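Local coordinates for hypothetical protein PA3499 (Pseudomonas aeruginosa, PDB 2IG8) that is of unknown function but belongs to the YjgF-like family of small trimeric proteins, each chain folding as a mixed sheet packed against helices, at residues Met35-His38 with Pro39-Gln43; Arg96-Gln99 with Glu100-Gly104. All coordinates share one frame; numbering follows the deposited sequence.

Interaction 1: residues Met35-His38 with Pro39-Gln43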
ATOM      1  N   MET B  35       5.347   0.038  10.922  1.00 21.18           N
ATOM      2  CA  MET B  35       5.945   0.385  12.202  1.00 20.91           C
ATOM      3  C   MET B  35       5.060   1.339  13.010  1.00 20.78           C
ATOM      4  O   MET B  35       4.397   2.223  12.462  1.00 20.04           O
ATOM      5  CB  MET B  35       7.342   0.978  11.983  1.00 20.77           C
ATOM      6  CG  MET B  35       8.423  -0.063  11.560  1.00 21.48           C
ATOM      7  SD  MET B  35       8.910  -1.264  12.827  1.00 15.76           S
ATOM      8  CE  MET B  35       8.296  -2.792  12.051  1.00 20.56           C
ATOM      9  N   THR B  36       5.045   1.127  14.328  1.00 20.52           N
ATOM     10  CA  THR B  36       4.260   1.923  15.248  1.00 20.11           C
ATOM     11  C   THR B  36       5.141   2.320  16.443  1.00 20.29           C
ATOM     12  O   THR B  36       6.261   1.794  16.618  1.00 19.25           O
ATOM     13  CB  THR B  36       3.047   1.164  15.801  1.00 20.99           C
ATOM     14  OG1 THR B  36       3.488   0.252  16.811  1.00 19.71           O
ATOM     15  CG2 THR B  36       2.275   0.411  14.707  1.00 20.13           C
ATOM     16  N   ALA B  37       4.615   3.220  17.277  1.00 18.86           N
ATOM     17  CA  ALA B  37       5.345   3.700  18.431  1.00 18.84           C
ATOM     18  C   ALA B  37       5.116   2.838  19.701  1.00 18.01           C
ATOM     19  O   ALA B  37       5.542   3.201  20.774  1.00 18.25           O
ATOM     20  CB  ALA B  37       5.028   5.201  18.689  1.00 17.60           C
ATOM     21  N   HIS B  38       4.474   1.687  19.560  1.00 18.42           N
ATOM     22  CA  HIS B  38       4.328   0.719  20.654  1.00 18.93           C
ATOM     23  C   HIS B  38       5.640  -0.090  20.761  1.00 19.15           C
ATOM     24  O   HIS B  38       6.187  -0.496  19.748  1.00 19.65           O
ATOM     25  CB  HIS B  38       3.160  -0.226  20.355  1.00 19.14           C
ATOM     26  CG  HIS B  38       2.874  -1.216  21.446  1.00 18.97           C
ATOM     27  ND1 HIS B  38       3.313  -2.517  21.395  1.00 24.39           N
ATOM     28  CD2 HIS B  38       2.206  -1.091  22.615  1.00 20.64           C
ATOM     29  CE1 HIS B  38       2.927  -3.156  22.489  1.00 21.43           C
ATOM     30  NE2 HIS B  38       2.264  -2.310  23.253  1.00 21.56           N
ATOM     31  N   PRO B  39       6.096  -0.410  21.975  1.00 18.85           N
ATOM     32  CA  PRO B  39       5.513  -0.183  23.315  1.00 18.05           C
ATOM     33  C   PRO B  39       5.799   1.128  24.026  1.00 17.34           C
ATOM     34  O   PRO B  39       5.269   1.324  25.119  1.00 17.62           O
ATOM     35  CB  PRO B  39       6.070  -1.358  24.121  1.00 17.70           C
ATOM     36  CG  PRO B  39       7.434  -1.592  23.529  1.00 17.41           C
ATOM     37  CD  PRO B  39       7.282  -1.295  22.045  1.00 18.37           C
ATOM     38  N   ALA B  40       6.575   2.033  23.415  1.00 17.41           N
ATOM     39  CA  ALA B  40       6.877   3.330  24.011  1.00 17.52           C
ATOM     40  C   ALA B  40       5.582   4.085  24.361  1.00 18.18           C
ATOM     41  O   ALA B  40       5.508   4.736  25.411  1.00 18.35           O
ATOM     42  CB  ALA B  40       7.752   4.153  23.066  1.00 17.45           C
ATOM     43  N   THR B  41       4.582   3.976  23.479  1.00 17.92           N
ATOM     44  CA  THR B  41       3.269   4.610  23.660  1.00 17.63           C
ATOM     45  C   THR B  41       2.550   4.077  24.893  1.00 18.25           C
ATOM     46  O   THR B  41       1.865   4.832  25.574  1.00 18.09           O
ATOM     47  CB  THR B  41       2.345   4.437  22.453  1.00 17.06           C
ATOM     48  OG1 THR B  41       2.360   3.074  21.970  1.00 17.25           O
ATOM     49  CG2 THR B  41       2.741   5.393  21.315  1.00 15.09           C
ATOM     50  N   ARG B  42       2.684   2.778  25.168  1.00 18.23           N
ATOM     51  CA  ARG B  42       2.043   2.207  26.364  1.00 19.33           C
ATOM     52  C   ARG B  42       2.700   2.700  27.638  1.00 19.88           C
ATOM     53  O   ARG B  42       2.020   3.108  28.608  1.00 20.92           O
ATOM     54  CB  ARG B  42       2.023   0.667  26.310  1.00 19.13           C
ATOM     55  CG  ARG B  42       1.382   0.057  27.543  1.00 19.09           C
ATOM     56  CD  ARG B  42       0.738  -1.286  27.268  1.00 21.44           C
ATOM     57  NE  ARG B  42      -0.325  -1.139  26.284  1.00 25.07           N
ATOM     58  CZ  ARG B  42      -0.877  -2.131  25.580  1.00 26.28           C
ATOM     59  NH1 ARG B  42      -0.490  -3.399  25.761  1.00 25.71           N
ATOM     60  NH2 ARG B  42      -1.833  -1.854  24.694  1.00 25.40           N
ATOM     61  N   GLN B  43       4.029   2.678  27.660  1.00 21.14           N
ATOM     62  CA  GLN B  43       4.786   3.242  28.785  1.00 20.68           C
ATOM     63  C   GLN B  43       4.408   4.732  29.033  1.00 19.63           C
ATOM     64  O   GLN B  43       4.106   5.137  30.175  1.00 19.14           O
ATOM     65  CB  GLN B  43       6.295   3.074  28.511  1.00 21.11           C
ATOM     66  CG  GLN B  43       7.253   3.930  29.398  1.00 22.85           C
ATOM     67  CD  GLN B  43       8.725   3.957  28.860  1.00 23.11           C
ATOM     68  OE1 GLN B  43       8.994   4.176  27.653  1.00 32.25           O
ATOM     69  NE2 GLN B  43       9.653   3.786  29.762  1.00 30.49           N
TER

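Interaction 2: residues Arg96-Gln99 with Glu100-Gly104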
ATOM      1  N   ARG B  96       5.338  17.736  10.384  1.00 21.38           N
ATOM      2  CA  ARG B  96       6.373  18.291  11.233  1.00 21.72           C
ATOM      3  C   ARG B  96       7.437  17.260  11.548  1.00 21.25           C
ATOM      4  O   ARG B  96       8.598  17.568  11.454  1.00 19.73           O
ATOM      5  CB  ARG B  96       5.790  18.756  12.551  1.00 22.35           C
ATOM      6  CG  ARG B  96       5.316  20.154  12.548  1.00 25.57           C
ATOM      7  CD  ARG B  96       4.893  20.558  13.952  1.00 25.52           C
ATOM      8  NE  ARG B  96       4.376  21.934  13.992  1.00 27.14           N
ATOM      9  CZ  ARG B  96       3.195  22.322  13.511  1.00 25.82           C
ATOM     10  NH1 ARG B  96       2.353  21.459  12.887  1.00 25.20           N
ATOM     11  NH2 ARG B  96       2.865  23.591  13.651  1.00 20.42           N
ATOM     12  N   ALA B  97       7.004  16.039  11.871  1.00 20.46           N
ATOM     13  CA  ALA B  97       7.908  14.911  12.127  1.00 21.39           C
ATOM     14  C   ALA B  97       8.831  14.645  10.926  1.00 21.45           C
ATOM     15  O   ALA B  97      10.050  14.514  11.068  1.00 19.51           O
ATOM     16  CB  ALA B  97       7.130  13.662  12.475  1.00 19.78           C
ATOM     17  N   ARG B  98       8.237  14.615   9.733  1.00 20.87           N
ATOM     18  CA  ARG B  98       9.000  14.434   8.526  1.00 21.00           C
ATOM     19  C   ARG B  98      10.001  15.561   8.276  1.00 20.84           C
ATOM     20  O   ARG B  98      11.159  15.288   7.887  1.00 20.59           O
ATOM     21  CB  ARG B  98       8.076  14.250   7.336  1.00 20.51           C
ATOM     22  CG  ARG B  98       7.451  12.875   7.317  1.00 20.13           C
ATOM     23  CD  ARG B  98       6.779  12.592   5.991  1.00 22.13           C
ATOM     24  NE  ARG B  98       5.559  13.366   5.819  1.00 20.98           N
ATOM     25  CZ  ARG B  98       4.508  12.982   5.093  1.00 24.15           C
ATOM     26  NH1 ARG B  98       3.443  13.767   5.030  1.00 25.95           N
ATOM     27  NH2 ARG B  98       4.510  11.837   4.427  1.00 25.79           N
ATOM     28  N   GLN B  99       9.604  16.803   8.502  1.00 20.46           N
ATOM     29  CA  GLN B  99      10.543  17.916   8.296  1.00 21.17           C
ATOM     30  C   GLN B  99      11.759  17.733   9.204  1.00 21.79           C
ATOM     31  O   GLN B  99      12.897  17.961   8.795  1.00 22.00           O
ATOM     32  CB  GLN B  99       9.889  19.267   8.558  1.00 22.02           C
ATOM     33  CG  GLN B  99       8.855  19.639   7.479  1.00 23.36           C
ATOM     34  CD  GLN B  99       9.461  20.103   6.169  1.00 24.95           C
ATOM     35  OE1 GLN B  99      10.660  20.327   6.053  1.00 24.94           O
ATOM     36  NE2 GLN B  99       8.613  20.238   5.158  1.00 29.90           N
ATOM     37  N   GLU B 100      11.530  17.288  10.436  1.00 21.59           N
ATOM     38  CA  GLU B 100      12.636  17.126  11.372  1.00 22.44           C
ATOM     39  C   GLU B 100      13.500  15.920  11.045  1.00 21.61           C
ATOM     40  O   GLU B 100      14.719  16.017  11.043  1.00 22.42           O
ATOM     41  CB  GLU B 100      12.107  17.092  12.819  1.00 22.12           C
ATOM     42  CG  GLU B 100      11.486  18.405  13.195  1.00 25.64           C
ATOM     43  CD  GLU B 100      10.743  18.407  14.542  1.00 27.79           C
ATOM     44  OE1 GLU B 100      10.540  17.327  15.150  1.00 31.93           O
ATOM     45  OE2 GLU B 100      10.339  19.522  14.945  1.00 33.11           O
ATOM     46  N   PHE B 101      12.865  14.791  10.731  1.00 21.71           N
ATOM     47  CA  PHE B 101      13.551  13.539  10.414  1.00 22.15           C
ATOM     48  C   PHE B 101      14.391  13.659   9.148  1.00 21.94           C
ATOM     49  O   PHE B 101      15.499  13.125   9.071  1.00 22.82           O
ATOM     50  CB  PHE B 101      12.514  12.430  10.258  1.00 23.10           C
ATOM     51  CG  PHE B 101      13.094  11.041  10.068  1.00 22.44           C
ATOM     52  CD1 PHE B 101      13.677  10.368  11.121  1.00 26.15           C
ATOM     53  CD2 PHE B 101      13.004  10.406   8.860  1.00 22.29           C
ATOM     54  CE1 PHE B 101      14.189   9.088  10.949  1.00 24.39           C
ATOM     55  CE2 PHE B 101      13.486   9.104   8.682  1.00 26.82           C
ATOM     56  CZ  PHE B 101      14.083   8.458   9.748  1.00 24.50           C
ATOM     57  N   PHE B 102      13.861  14.377   8.168  1.00 20.25           N
ATOM     58  CA  PHE B 102      14.558  14.618   6.927  1.00 19.99           C
ATOM     59  C   PHE B 102      15.240  15.991   6.891  1.00 19.85           C
ATOM     60  O   PHE B 102      15.401  16.576   5.816  1.00 20.81           O
ATOM     61  CB  PHE B 102      13.559  14.478   5.766  1.00 20.06           C
ATOM     62  CG  PHE B 102      13.049  13.072   5.573  1.00 20.18           C
ATOM     63  CD1 PHE B 102      13.898  12.089   5.097  1.00 22.17           C
ATOM     64  CD2 PHE B 102      11.730  12.738   5.852  1.00 20.85           C
ATOM     65  CE1 PHE B 102      13.459  10.775   4.902  1.00 20.66           C
ATOM     66  CE2 PHE B 102      11.265  11.389   5.671  1.00 20.93           C
ATOM     67  CZ  PHE B 102      12.137  10.434   5.194  1.00 21.48           C
ATOM     68  N   ALA B 103      15.671  16.495   8.044  1.00 19.23           N
ATOM     69  CA  ALA B 103      16.353  17.811   8.099  1.00 19.57           C
ATOM     70  C   ALA B 103      17.599  17.885   7.204  1.00 19.42           C
ATOM     71  O   ALA B 103      17.998  18.977   6.806  1.00 21.29           O
ATOM     72  CB  ALA B 103      16.706  18.178   9.526  1.00 19.78           C
ATOM     73  N   GLY B 104      18.226  16.742   6.939  1.00 19.80           N
ATOM     74  CA  GLY B 104      19.434  16.672   6.133  1.00 19.55           C
ATOM     75  C   GLY B 104      19.252  16.585   4.638  1.00 19.78           C
ATOM     76  O   GLY B 104      20.237  16.484   3.927  1.00 19.60           O
TER
HETATM   77  O   HOH W   1       9.013  20.280  12.346  1.00 44.33           O

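Interaction 1: residues Met35-His38 with Pro39-Gln43
Pro39 lies against the ring of His38 at the turn that carries strand 29-36 into helix 40-46 of this YjgF-like fold. The peptide bond between the two residues is cis, which folds the proline back on its predecessor: Pro39 CA sits 3.5 Å from the centroid of the His38 imidazole, 18° off the ring normal, a CH-pi contact over one face. His38 CG stands anti to its own backbone N (chi1 -177°), beside the carbonyl carbon, and this brings the ring over the proline. Phe121 also stacks on the imidazole. Ala40 follows and opens the helix, its CB 3.3 Å from Ala37 O. Thr41 reaches back across the turn. Its backbone N donates to Ala37 O over 3.0 Å, and its OG1 adds a weak bond to the same oxygen, so one carbonyl takes both the amide and the hydroxyl of Thr41. The other branch, CG2, presses on Ala37 CB at 3.5 Å, a tight pair; Ala37 also touches Val59 and Thr41 touches Gln56, both of helix 53-70. Arg42 runs alongside His38, pointing the same way; the bend at chi3 lays its guanidinium so that His38 NE2 lies over one of its faces, the planes 73° apart. A salt bridge from Arg42 NE to Glu123 holds that group. Just upstream, Thr36 forms an ST turn, its OG1 accepting from His38 N at 3.3 Å.

Interaction 2: residues Arg96-Gln99 with Glu100-Gly104
Arg98 O lies at the edge of the Phe102 ring, near its plane, 3.3 Å from Phe102 CD2, where helix 91-101 runs out. One face of the same ring meets its neighbour: Phe101 brings CD2 over the centre of the Phe102 ring, 3.7 Å above its plane, while Phe102 CE2 lies in plane at the edge of the Phe101 ring. The two rings leave the backbone in different directions, CG of Phe101 being anti to the backbone N (chi1 -174°) and CG of Phe102 anti to the carbonyl carbon. The last helical turn is held by backbone bonds from Glu100 N to Arg96 O, from Phe101 N to Ala97 O at 2.8 Å, and from Phe102 N to Arg98 O at 2.9 Å. Phe102 is the first residue to leave helical geometry, and Ala103 N donates a hydrogen bond to Glu100 O. Glu100 stretches out beyond CG and runs back along the preceding turn, its CG 3.5 Å from Arg96 O. A water donates both to Arg96 O, at 2.9 Å, and to Glu100 OE2, at 3.0 Å, so Arg96 O receives both the Glu100 amide and a water. The other carboxylate oxygen, OE1, is hydrogen-bonded to His54. The helix is the crossover of the beta-alpha-beta unit 78-85, 91-101, 110-115: Ala97, Glu100 and Phe101 touch helix 53-70, Phe102 packs on Leu78 and Leu81 of strand 78-85, and Arg98 packs on Trp20 of the second subunit.

How the interactions relate
From the N terminus, the chain reaches interaction 1 as strand 29-36 ends, turns there into helix 40-46, and then runs through helix 53-70 and strand 78-85 before interaction 2 closes helix 91-101 ahead of strand 110-115. The two are in series, neither enclosing nor crossing the other, and each closes a short local turn: one leads into a helix, the other out of one. The centres of interaction 1 and interaction 2 are about 20 Å apart. Between interaction 1 and interaction 2 the nearest atoms are about 10 Å apart. Helix 53-70 is the common neighbour, meeting Ala37 and Thr41 through Val59 and Gln56, and Ala97 and Phe101 through His54, Ala57 and Leu61.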